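Local coordinates for protein CRISPR-associated endonuclease Cas9 (Campylobacter jejuni subsp. jejuni serotype O:2, PDB 5X2H) that uses a guide RNA to recognise invading DNA and cleaves its two strands with separate HNH and RuvC-like nuclease domains in bacterial antiviral defence, at residues A[362-365]-A[366-370]; A[402-405]-A[406-409]. All coordinates share one frame; numbering follows the deposited sequence.

Contact 1 of 2, residues A[362-365]-A[366-370]; sequences AKDI and TLIKD. With nucleotides of chain C.
With chi1 at -60°, the side chain of Thr-366 turns its OG1 back beside its own backbone N, and both groups then reach the carbonyl of Ala-362 one helical turn earlier. OG1 donates to Ala-362 O over 2.7 Å, and Thr-366 N donates to Ala-362 O over 2.9 Å. The two donors come from opposite faces of the carbonyl plane, so this one oxygen is gripped twice and the rotation of the threonine is fixed. On another flank of the helix the aliphatic part of Lys-363 meets Leu-367: CG of Lys-363 lies 3.8 Å from CD1 of Leu-367, the two side chains passing obliquely, while the bent lysine chain brings its NZ up against the outer end of the same methyl. Asp-364 and Ile-368 run side by side in the same direction, and CD1 of the isoleucine comes to 4.1 Å from OD1 of the aspartate.

All this is the C-terminal turn of helix 355-367. Its last regular bond runs from Ile-368 N to Asp-364 O (2.8 Å, N-H...O angle 160°), after which Ile-368 leaves helical geometry and Asp-370 takes the N-cap position of helix 371-379. Ile-368 packs on that next helix through Lys-373, Leu-374 and Ala-377.

Lys-369, bent at chi2 (-64°) and extended beyond, carries its amine back past the helix end to the DNA. There NZ donates to OP1 of DG16 of chain C over 3.0 Å, a backbone phosphate contact that does not read the base. The same NZ bonds to Phe-396 O and to a water, 2.8 Å away, which in turn donates to Ile-365 O, a carbonyl of the last turn.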
loop_
_atom_site.group_PDB
_atom_site.type_symbol
_atom_site.label_atom_id
_atom_site.label_comp_id
_atom_site.label_asym_id
_atom_site.label_seq_id
_atom_site.Cartn_x
_atom_site.Cartn_y
_atom_site.Cartn_z
ATOM N N ALA A 362 -3.169 10.755 -28.707
ATOM C CA ALA A 362 -4.071 10.546 -27.579
ATOM C C ALA A 362 -3.392 9.747 -26.473
ATOM O O ALA A 362 -3.628 9.991 -25.284
ATOM C CB ALA A 362 -5.346 9.846 -28.046
ATOM N N LYS A 363 -2.546 8.787 -26.850
ATOM C CA LYS A 363 -1.760 8.055 -25.861
ATOM C C LYS A 363 -0.844 8.994 -25.085
ATOM O O LYS A 363 -0.739 8.897 -23.857
ATOM C CB LYS A 363 -0.947 6.964 -26.556
ATOM C CG LYS A 363 -0.048 6.154 -25.638
ATOM C CD LYS A 363 1.222 5.747 -26.370
ATOM C CE LYS A 363 1.614 4.314 -26.060
ATOM N NZ LYS A 363 1.846 4.097 -24.610
ATOM N N ASP A 364 -0.175 9.912 -25.788
ATOM C CA ASP A 364 0.716 10.855 -25.119
ATOM C C ASP A 364 -0.057 11.785 -24.193
ATOM O O ASP A 364 0.403 12.086 -23.087
ATOM C CB ASP A 364 1.505 11.660 -26.153
ATOM C CG ASP A 364 2.522 10.817 -26.894
ATOM O OD1 ASP A 364 3.031 9.842 -26.301
ATOM O OD2 ASP A 364 2.812 11.128 -28.069
ATOM N N ILE A 365 -1.228 12.254 -24.627
ATOM C CA ILE A 365 -2.042 13.107 -23.767
ATOM C C ILE A 365 -2.528 12.325 -22.552
ATOM O O ILE A 365 -2.605 12.862 -21.440
ATOM C CB ILE A 365 -3.215 13.706 -24.565
ATOM C CG1 ILE A 365 -2.696 14.501 -25.766
ATOM C CG2 ILE A 365 -4.067 14.598 -23.672
ATOM C CD1 ILE A 365 -3.792 15.131 -26.607
ATOM N N THR A 366 -2.846 11.043 -22.739
ATOM C CA THR A 366 -3.331 10.226 -21.632
ATOM C C THR A 366 -2.238 9.983 -20.600
ATOM O O THR A 366 -2.507 9.985 -19.393
ATOM C CB THR A 366 -3.871 8.893 -22.162
ATOM O OG1 THR A 366 -4.953 9.137 -23.069
ATOM C CG2 THR A 366 -4.364 8.010 -21.017
ATOM N N LEU A 367 -0.998 9.788 -21.047
ATOM C CA LEU A 367 0.087 9.374 -20.164
ATOM C C LEU A 367 0.936 10.532 -19.652
ATOM O O LEU A 367 1.274 10.559 -18.465
ATOM C CB LEU A 367 0.990 8.364 -20.879
ATOM C CG LEU A 367 0.337 7.031 -21.253
ATOM C CD1 LEU A 367 1.306 6.159 -22.035
ATOM C CD2 LEU A 367 -0.157 6.307 -20.006
ATOM N N ILE A 368 1.291 11.488 -20.508
ATOM C CA ILE A 368 2.234 12.548 -20.138
ATOM C C ILE A 368 1.421 13.678 -19.511
ATOM O O ILE A 368 0.931 14.581 -20.192
ATOM C CB ILE A 368 3.063 13.018 -21.328
ATOM C CG1 ILE A 368 3.723 11.821 -22.018
ATOM C CG2 ILE A 368 4.115 14.022 -20.874
ATOM C CD1 ILE A 368 4.464 12.183 -23.288
ATOM N N LYS A 369 1.293 13.632 -18.185
ATOM C CA LYS A 369 0.578 14.672 -17.456
ATOM C C LYS A 369 1.397 15.946 -17.291
ATOM O O LYS A 369 0.823 17.003 -17.011
ATOM C CB LYS A 369 0.152 14.153 -16.081
ATOM C CG LYS A 369 -0.698 12.894 -16.131
ATOM C CD LYS A 369 -2.027 13.145 -16.831
ATOM C CE LYS A 369 -2.908 11.905 -16.800
ATOM N NZ LYS A 369 -4.265 12.162 -17.356
ATOM N N ASP A 370 2.718 15.866 -17.444
ATOM C CA ASP A 370 3.576 17.047 -17.419
ATOM C C ASP A 370 3.421 17.775 -18.750
ATOM O O ASP A 370 3.819 17.256 -19.797
ATOM C CB ASP A 370 5.026 16.643 -17.165
ATOM C CG ASP A 370 5.916 17.825 -16.824
ATOM O OD1 ASP A 370 5.811 18.877 -17.490
ATOM O OD2 ASP A 370 6.726 17.700 -15.882
ATOM P P DG C 16 -6.389 12.429 -14.242
ATOM O OP1 DG C 16 -6.392 13.127 -15.548
ATOM O OP2 DG C 16 -7.633 11.793 -13.751
ATOM O "O5'" DG C 16 -5.251 11.311 -14.269
ATOM C "C5'" DG C 16 -5.613 9.945 -14.265
ATOM C "C4'" DG C 16 -4.407 9.070 -13.995
ATOM O "O4'" DG C 16 -3.935 9.298 -12.645
ATOM C "C3'" DG C 16 -4.684 7.583 -14.064
ATOM O "O3'" DG C 16 -4.553 7.138 -15.403
ATOM C "C2'" DG C 16 -3.590 7.009 -13.172
ATOM C "C1'" DG C 16 -3.455 8.084 -12.093
ATOM N N9 DG C 16 -4.206 7.799 -10.870
ATOM C C8 DG C 16 -5.263 8.516 -10.363
ATOM N N7 DG C 16 -5.732 8.035 -9.245
ATOM C C5 DG C 16 -4.933 6.927 -8.989
ATOM C C6 DG C 16 -4.969 6.007 -7.911
ATOM O O6 DG C 16 -5.743 5.988 -6.945
ATOM N N1 DG C 16 -3.980 5.031 -8.031
ATOM C C2 DG C 16 -3.076 4.952 -9.065
ATOM N N2 DG C 16 -2.199 3.937 -9.011
ATOM N N3 DG C 16 -3.031 5.811 -10.083
ATOM C C4 DG C 16 -3.987 6.768 -9.978
HETATM O O HOH W 1 -4.412 13.805 -19.634
#

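Contact 2 of 2, residues A[402-405]-A[406-409]; sequences ISFK and ALKL
Leu-407 stands between Ile-402 and Phe-404, and each of its methyls takes one of them. CD2 meets CD1 of Ile-402 at 3.6 Å, the two side chains crossing at about a right angle. CD1 comes up to the edge of the Phe-404 ring, near its plane, and lies 3.9 Å from the ring's CD1, so the leucine meets the rim of the ring and not a face. What puts Ile-402 there is its chi1 of 56°, which sets CG1 between the backbone N and the carbonyl carbon and aims the ethyl arm at the leucine. Its CB also rests 4.2 Å from the CB of Ala-406.

From helix 266-288, Leu-267 and Phe-271 pack against Leu-407, and Phe-271 reaches Ile-402 as well, so the start of helix 404-415 is seated on that longer helix. Ile-402 is further tied by backbone hydrogen bonding to Ala-261 and packs on a sugar of the bound RNA.

Ser-403 is the N-cap of helix 404-415. Its OG, swung inward over the first turn, accepts from Ala-406 N in a weak but fairly straight bond (3.3 Å, N-H...O angle 160°), a side-chain acceptor for an amide of the first turn, as an N-cap serine supplies. The serine carbonyl works too: Leu-407 N donates to Ser-403 O over 3.0 Å, and CG of the leucine lies close to that same oxygen, beyond its outer end. One residue on, Lys-408 N donates to Phe-404 O at 2.9 Å.

At the polar edge, the first carbons of Lys-408 gather beyond the oxygen of Phe-404, with Lys-408 CG 3.4 Å from Phe-404 O. Bends at chi3 and chi4 then lead its NZ away to a long, weak ion pair with Asp-356.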
loop_
_atom_site.group_PDB
_atom_site.type_symbol
_atom_site.label_atom_id
_atom_site.label_comp_id
_atom_site.label_asym_id
_atom_site.label_seq_id
_atom_site.Cartn_x
_atom_site.Cartn_y
_atom_site.Cartn_z
ATOM N N ILE A 402 -8.331 -3.831 -24.745
ATOM C CA ILE A 402 -7.602 -4.353 -25.892
ATOM C C ILE A 402 -6.699 -3.260 -26.450
ATOM O O ILE A 402 -6.911 -2.067 -26.224
ATOM C CB ILE A 402 -8.546 -4.892 -26.987
ATOM C CG1 ILE A 402 -9.533 -3.810 -27.424
ATOM C CG2 ILE A 402 -9.287 -6.128 -26.488
ATOM C CD1 ILE A 402 -10.596 -4.310 -28.378
ATOM N N SER A 403 -5.684 -3.687 -27.194
ATOM C CA SER A 403 -4.634 -2.806 -27.682
ATOM C C SER A 403 -5.025 -2.138 -28.998
ATOM O O SER A 403 -6.048 -2.449 -29.611
ATOM C CB SER A 403 -3.332 -3.583 -27.871
ATOM O OG SER A 403 -3.484 -4.602 -28.846
ATOM N N PHE A 404 -4.173 -1.202 -29.433
ATOM C CA PHE A 404 -4.302 -0.628 -30.769
ATOM C C PHE A 404 -4.127 -1.687 -31.848
ATOM O O PHE A 404 -4.770 -1.614 -32.901
ATOM C CB PHE A 404 -3.273 0.486 -30.969
ATOM C CG PHE A 404 -3.697 1.817 -30.423
ATOM C CD1 PHE A 404 -5.038 2.151 -30.333
ATOM C CD2 PHE A 404 -2.751 2.742 -30.010
ATOM C CE1 PHE A 404 -5.426 3.379 -29.836
ATOM C CE2 PHE A 404 -3.134 3.970 -29.511
ATOM C CZ PHE A 404 -4.473 4.290 -29.423
ATOM N N LYS A 405 -3.253 -2.669 -31.609
ATOM C CA LYS A 405 -3.026 -3.716 -32.599
ATOM C C LYS A 405 -4.296 -4.520 -32.849
ATOM O O LYS A 405 -4.615 -4.850 -33.997
ATOM C CB LYS A 405 -1.889 -4.630 -32.138
ATOM C CG LYS A 405 -1.435 -5.631 -33.181
ATOM C CD LYS A 405 -0.345 -6.538 -32.636
ATOM C CE LYS A 405 0.223 -7.424 -33.730
ATOM N NZ LYS A 405 1.229 -8.387 -33.208
ATOM N N ALA A 406 -5.040 -4.835 -31.786
ATOM C CA ALA A 406 -6.298 -5.551 -31.956
ATOM C C ALA A 406 -7.377 -4.653 -32.542
ATOM O O ALA A 406 -8.232 -5.127 -33.299
ATOM C CB ALA A 406 -6.757 -6.134 -30.620
ATOM N N LEU A 407 -7.356 -3.360 -32.207
ATOM C CA LEU A 407 -8.345 -2.436 -32.751
ATOM C C LEU A 407 -8.165 -2.254 -34.253
ATOM O O LEU A 407 -9.149 -2.138 -34.989
ATOM C CB LEU A 407 -8.257 -1.091 -32.033
ATOM C CG LEU A 407 -8.746 -1.053 -30.585
ATOM C CD1 LEU A 407 -8.503 0.314 -29.972
ATOM C CD2 LEU A 407 -10.215 -1.420 -30.511
ATOM N N LYS A 408 -6.915 -2.232 -34.725
ATOM C CA LYS A 408 -6.657 -2.093 -36.155
ATOM C C LYS A 408 -7.225 -3.252 -36.962
ATOM O O LYS A 408 -7.458 -3.099 -38.165
ATOM C CB LYS A 408 -5.152 -1.980 -36.407
ATOM C CG LYS A 408 -4.568 -0.608 -36.132
ATOM C CD LYS A 408 -3.049 -0.660 -36.119
ATOM C CE LYS A 408 -2.449 0.652 -36.594
ATOM N NZ LYS A 408 -2.720 0.879 -38.040
ATOM N N LEU A 409 -7.454 -4.403 -36.332
ATOM C CA LEU A 409 -7.977 -5.585 -37.004
ATOM C C LEU A 409 -9.485 -5.728 -36.865
ATOM O O LEU A 409 -10.170 -6.010 -37.852
ATOM C CB LEU A 409 -7.293 -6.842 -36.455
ATOM C CG LEU A 409 -5.772 -6.913 -36.604
ATOM C CD1 LEU A 409 -5.207 -8.053 -35.769
ATOM C CD2 LEU A 409 -5.390 -7.073 -38.068
#

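Overall arrangement
Contact 1 comes first along the chain, at the end of helix 355-367, and contact 2 follows at the start of helix 404-415; helices 371-379 and 385-391 lie between them in sequence. Their centres are 19 Å apart and their nearest atoms about 5 Å, without touching. The loop before helix 404-415 bridges that gap: Phe-396 and His-399 pack on residues of contact 1, and the loop then leads into contact 2. Asp-356, at the other end of the first helix, faces Lys-408 of the second contact. Both lie away from the predicted metal site of the RuvC-like domain, in a helical region that meets bound nucleic acid, DNA at contact 1 and RNA at contact 2.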